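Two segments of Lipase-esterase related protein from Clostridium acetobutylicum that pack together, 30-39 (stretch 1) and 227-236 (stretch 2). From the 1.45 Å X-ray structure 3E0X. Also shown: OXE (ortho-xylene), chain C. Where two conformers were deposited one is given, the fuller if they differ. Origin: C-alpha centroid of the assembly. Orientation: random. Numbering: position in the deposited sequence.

Stretch 1 30-39: KIFGELEKYL
Stretch 2 227-236: HFLLVVNAKG

No direct hydrogen bond joins the two stretches; one water does the polar work instead. Water 1 donates to Ile31 O (2.8 Å) and to Leu230 O (2.9 Å) and accepts from Leu35 N (3.0 Å), so two carbonyls and an amide that do not meet one another are satisfied at a single point. Everything else across the contact is apolar or van der Waals packing, and 499 Å² is buried, both sides summed.

Stretch 1 starts in a 3-10 segment at Lys30 and Ile31, where Gly33 N bonds to Lys30 O (3.1 Å). Residues 33 to 37 keep helical phi/psi without the regular bonds: Lys37 N reaches Glu34 O at 3.0 Å and Tyr38 N reaches Leu35 O at 3.1 Å. Stretch 2 has a short helix, 229-232, with Phe228 as N-cap; Val232 N bonds to Phe228 O (2.9 Å). Asn233 (phi/psi -132/48) leaves helical geometry and caps the next helix, its OD1 accepting from Gly236 N at 3.0 Å.

The two stretches run in the same direction through the contact. CA atoms pair as Glu34 with Val231 (5.7 Å), Leu35 with Ala234 (4.7 Å) and Tyr38 with Lys235 (6.1 Å). The close approach at Leu35 is made at the small Ala234, whose CB points toward stretch 1 and lies 3.6 Å from Glu34 CB and 3.8 Å from Tyr38 CE2. Leu35 (t, p) brings CD1 to 3.4 Å from Ala234 O.

At the beginning of the register, Leu230 (p, t) points toward stretch 1 and sets CD1 3.9 Å from Phe32 CE1 and 3.9 Å from Ile31 O. Phe32 (chi1 m) has its CA-to-CB bond directed away, yet its ring end comes nearer. Ile31 (t, p) starts sideways, and its end also comes nearer, carrying CD1 to 3.8 Å from Phe228 CE1. The Phe228 chi1, -103°, lies between wells.

Tyr38 (chi1 m, chi2 -81°) closes the other end. Lys235 CB sits over its ring face, 3.9 Å from the centroid and 14° off the normal, a CH-pi contact; the extended, all-t lysine then leads away. Glu34 (m, m) begins toward stretch 2 but turns its carboxylate back to its own stretch, where Lys37 NZ forms a salt bridge with Glu34 OE2 at 3.0 Å and a weak bond to Glu34 OE1 at 3.3 Å.

Beyond the contact, His227 NE2 lies 3.0 Å from C1' of ortho-xylene, which meets the imidazole edge.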

# COMPACT_ATOMS: atom_id res chain seq x y z
N LYS A 30 0.45 -8.25 -7.57
CA LYS A 30 1.07 -8.10 -8.89
C LYS A 30 1.54 -6.67 -9.17
O LYS A 30 2.42 -6.44 -10.01
CB LYS A 30 0.09 -8.56 -9.99
CG LYS A 30 -0.31 -10.05 -9.91
CD LYS A 30 -1.42 -10.43 -10.92
CE LYS A 30 -2.72 -9.62 -10.75
NZ LYS A 30 -3.78 -9.78 -11.82
N ILE A 31 0.95 -5.70 -8.46
CA ILE A 31 1.26 -4.30 -8.70
C ILE A 31 2.70 -3.96 -8.32
O ILE A 31 3.24 -2.94 -8.78
CB ILE A 31 0.24 -3.37 -7.96
CG1 ILE A 31 0.21 -1.96 -8.60
CG2 ILE A 31 0.54 -3.30 -6.42
CD1 ILE A 31 -0.31 -1.92 -10.03
N PHE A 32 3.29 -4.81 -7.47
CA PHE A 32 4.68 -4.63 -7.02
C PHE A 32 5.73 -5.27 -7.94
O PHE A 32 6.89 -5.33 -7.58
CB PHE A 32 4.81 -5.17 -5.59
CG PHE A 32 4.11 -4.34 -4.55
CD1 PHE A 32 4.58 -3.06 -4.25
CD2 PHE A 32 3.01 -4.84 -3.85
CE1 PHE A 32 3.95 -2.28 -3.26
CE2 PHE A 32 2.41 -4.09 -2.85
CZ PHE A 32 2.87 -2.79 -2.57
N GLY A 33 5.31 -5.71 -9.13
CA GLY A 33 6.17 -6.48 -10.00
C GLY A 33 7.45 -5.78 -10.42
O GLY A 33 8.48 -6.43 -10.63
N GLU A 34 7.40 -4.47 -10.59
CA GLU A 34 8.63 -3.74 -10.90
C GLU A 34 9.44 -3.44 -9.66
O GLU A 34 10.64 -3.60 -9.67
CB GLU A 34 8.34 -2.44 -11.64
CG GLU A 34 7.83 -2.64 -13.04
CD GLU A 34 8.73 -3.54 -13.91
OE1 GLU A 34 9.89 -3.18 -14.15
OE2 GLU A 34 8.24 -4.60 -14.35
N LEU A 35 8.77 -3.05 -8.58
CA LEU A 35 9.46 -2.63 -7.37
C LEU A 35 10.26 -3.79 -6.80
O LEU A 35 11.39 -3.63 -6.34
CB LEU A 35 8.46 -2.09 -6.36
CG LEU A 35 9.06 -1.49 -5.10
CD1 LEU A 35 9.92 -0.29 -5.46
CD2 LEU A 35 8.00 -1.11 -4.10
N GLU A 36 9.68 -4.99 -6.86
CA GLU A 36 10.38 -6.15 -6.31
C GLU A 36 11.70 -6.44 -7.04
O GLU A 36 12.63 -7.02 -6.47
CB GLU A 36 9.46 -7.39 -6.26
CG GLU A 36 9.15 -7.99 -7.60
CD GLU A 36 8.17 -9.12 -7.48
OE1 GLU A 36 7.01 -8.86 -7.08
OE2 GLU A 36 8.54 -10.27 -7.77
N LYS A 37 11.83 -5.99 -8.29
CA LYS A 37 13.08 -6.23 -9.03
C LYS A 37 14.32 -5.54 -8.43
O LYS A 37 15.46 -5.95 -8.70
CB LYS A 37 12.92 -5.83 -10.51
CG LYS A 37 11.84 -6.59 -11.25
CD LYS A 37 11.72 -6.04 -12.67
CE LYS A 37 10.77 -6.87 -13.51
NZ LYS A 37 10.65 -6.27 -14.86
N TYR A 38 14.10 -4.51 -7.61
CA TYR A 38 15.19 -3.68 -7.07
C TYR A 38 15.43 -3.95 -5.59
O TYR A 38 16.27 -3.31 -4.95
CB TYR A 38 14.91 -2.18 -7.34
CG TYR A 38 14.69 -1.92 -8.82
CD1 TYR A 38 15.79 -1.79 -9.68
CD2 TYR A 38 13.41 -1.88 -9.38
CE1 TYR A 38 15.60 -1.60 -11.07
CE2 TYR A 38 13.23 -1.70 -10.76
CZ TYR A 38 14.33 -1.56 -11.59
OH TYR A 38 14.19 -1.37 -12.95
N LEU A 39 14.69 -4.93 -5.06
CA LEU A 39 14.75 -5.25 -3.63
C LEU A 39 15.14 -6.71 -3.38
O LEU A 39 14.78 -7.31 -2.35
CB LEU A 39 13.42 -4.91 -2.98
CG LEU A 39 13.11 -3.40 -2.98
CD1 LEU A 39 11.67 -3.09 -2.59
CD2 LEU A 39 14.11 -2.67 -2.07
N HIS A 227 0.21 8.30 -9.61
CA HIS A 227 -0.10 7.19 -8.70
C HIS A 227 0.62 5.89 -9.10
O HIS A 227 0.64 4.91 -8.33
CB HIS A 227 -1.62 6.99 -8.60
CG HIS A 227 -2.06 6.28 -7.37
ND1 HIS A 227 -1.74 6.73 -6.10
CD2 HIS A 227 -2.83 5.18 -7.20
CE1 HIS A 227 -2.27 5.90 -5.21
NE2 HIS A 227 -2.94 4.96 -5.86
N PHE A 228 1.20 5.88 -10.30
CA PHE A 228 2.00 4.73 -10.75
C PHE A 228 3.49 4.96 -10.57
O PHE A 228 4.30 4.31 -11.20
CB PHE A 228 1.64 4.33 -12.19
CG PHE A 228 0.76 3.11 -12.30
CD1 PHE A 228 -0.09 2.72 -11.26
CD2 PHE A 228 0.73 2.38 -13.49
CE1 PHE A 228 -0.93 1.61 -11.40
CE2 PHE A 228 -0.08 1.27 -13.64
CZ PHE A 228 -0.92 0.87 -12.61
N LEU A 229 3.85 5.87 -9.66
CA LEU A 229 5.25 6.07 -9.28
C LEU A 229 5.96 4.74 -9.04
O LEU A 229 7.09 4.55 -9.47
CB LEU A 229 5.32 6.92 -8.01
CG LEU A 229 6.71 7.20 -7.41
CD1 LEU A 229 7.57 8.05 -8.36
CD2 LEU A 229 6.56 7.88 -6.04
N LEU A 230 5.30 3.80 -8.36
CA LEU A 230 5.93 2.51 -8.00
C LEU A 230 6.19 1.60 -9.20
O LEU A 230 6.84 0.55 -9.06
CB LEU A 230 5.09 1.73 -6.95
CG LEU A 230 3.87 0.92 -7.44
CD1 LEU A 230 3.32 0.07 -6.29
CD2 LEU A 230 2.75 1.73 -8.09
N VAL A 231 5.59 1.95 -10.35
CA VAL A 231 5.75 1.19 -11.58
C VAL A 231 6.73 1.91 -12.52
O VAL A 231 7.70 1.30 -13.00
CB VAL A 231 4.39 1.01 -12.30
CG1 VAL A 231 4.58 0.64 -13.76
CG2 VAL A 231 3.58 -0.03 -11.57
N VAL A 232 6.51 3.21 -12.74
CA VAL A 232 7.34 3.94 -13.70
C VAL A 232 8.69 4.39 -13.12
O VAL A 232 9.63 4.68 -13.88
CB VAL A 232 6.60 5.15 -14.32
CG1 VAL A 232 5.33 4.67 -15.00
CG2 VAL A 232 6.27 6.21 -13.28
N ASN A 233 8.76 4.49 -11.79
CA ASN A 233 10.05 4.80 -11.16
C ASN A 233 10.30 3.84 -10.01
O ASN A 233 10.64 4.24 -8.90
CB ASN A 233 10.11 6.27 -10.68
CG ASN A 233 11.55 6.73 -10.41
OD1 ASN A 233 12.51 5.95 -10.53
ND2 ASN A 233 11.71 8.03 -10.10
N ALA A 234 10.11 2.56 -10.31
CA ALA A 234 10.36 1.52 -9.30
C ALA A 234 11.79 1.58 -8.78
O ALA A 234 12.03 1.38 -7.58
CB ALA A 234 10.08 0.16 -9.89
N LYS A 235 12.75 1.86 -9.65
CA LYS A 235 14.15 1.92 -9.23
C LYS A 235 14.35 3.04 -8.21
O LYS A 235 15.02 2.85 -7.19
CB LYS A 235 15.06 2.10 -10.44
CG LYS A 235 16.55 2.08 -10.10
CD LYS A 235 17.41 2.30 -11.35
CE LYS A 235 18.87 2.06 -10.99
NZ LYS A 235 19.83 2.45 -12.07
N GLY A 236 13.76 4.21 -8.47
CA GLY A 236 13.94 5.35 -7.57
C GLY A 236 13.20 5.10 -6.25
O GLY A 236 13.71 5.43 -5.17
C1 OXE C . -5.36 2.93 -6.94
C2 OXE C . -4.60 1.68 -7.16
C3 OXE C . -4.42 1.19 -8.45
C4 OXE C . -4.95 1.92 -9.52
C5 OXE C . -5.67 3.10 -9.33
C6 OXE C . -5.87 3.62 -8.04
C1' OXE C . -5.52 3.45 -5.53
C2' OXE C . -4.05 0.93 -5.98
O HOH W 1 5.93 -2.19 -9.12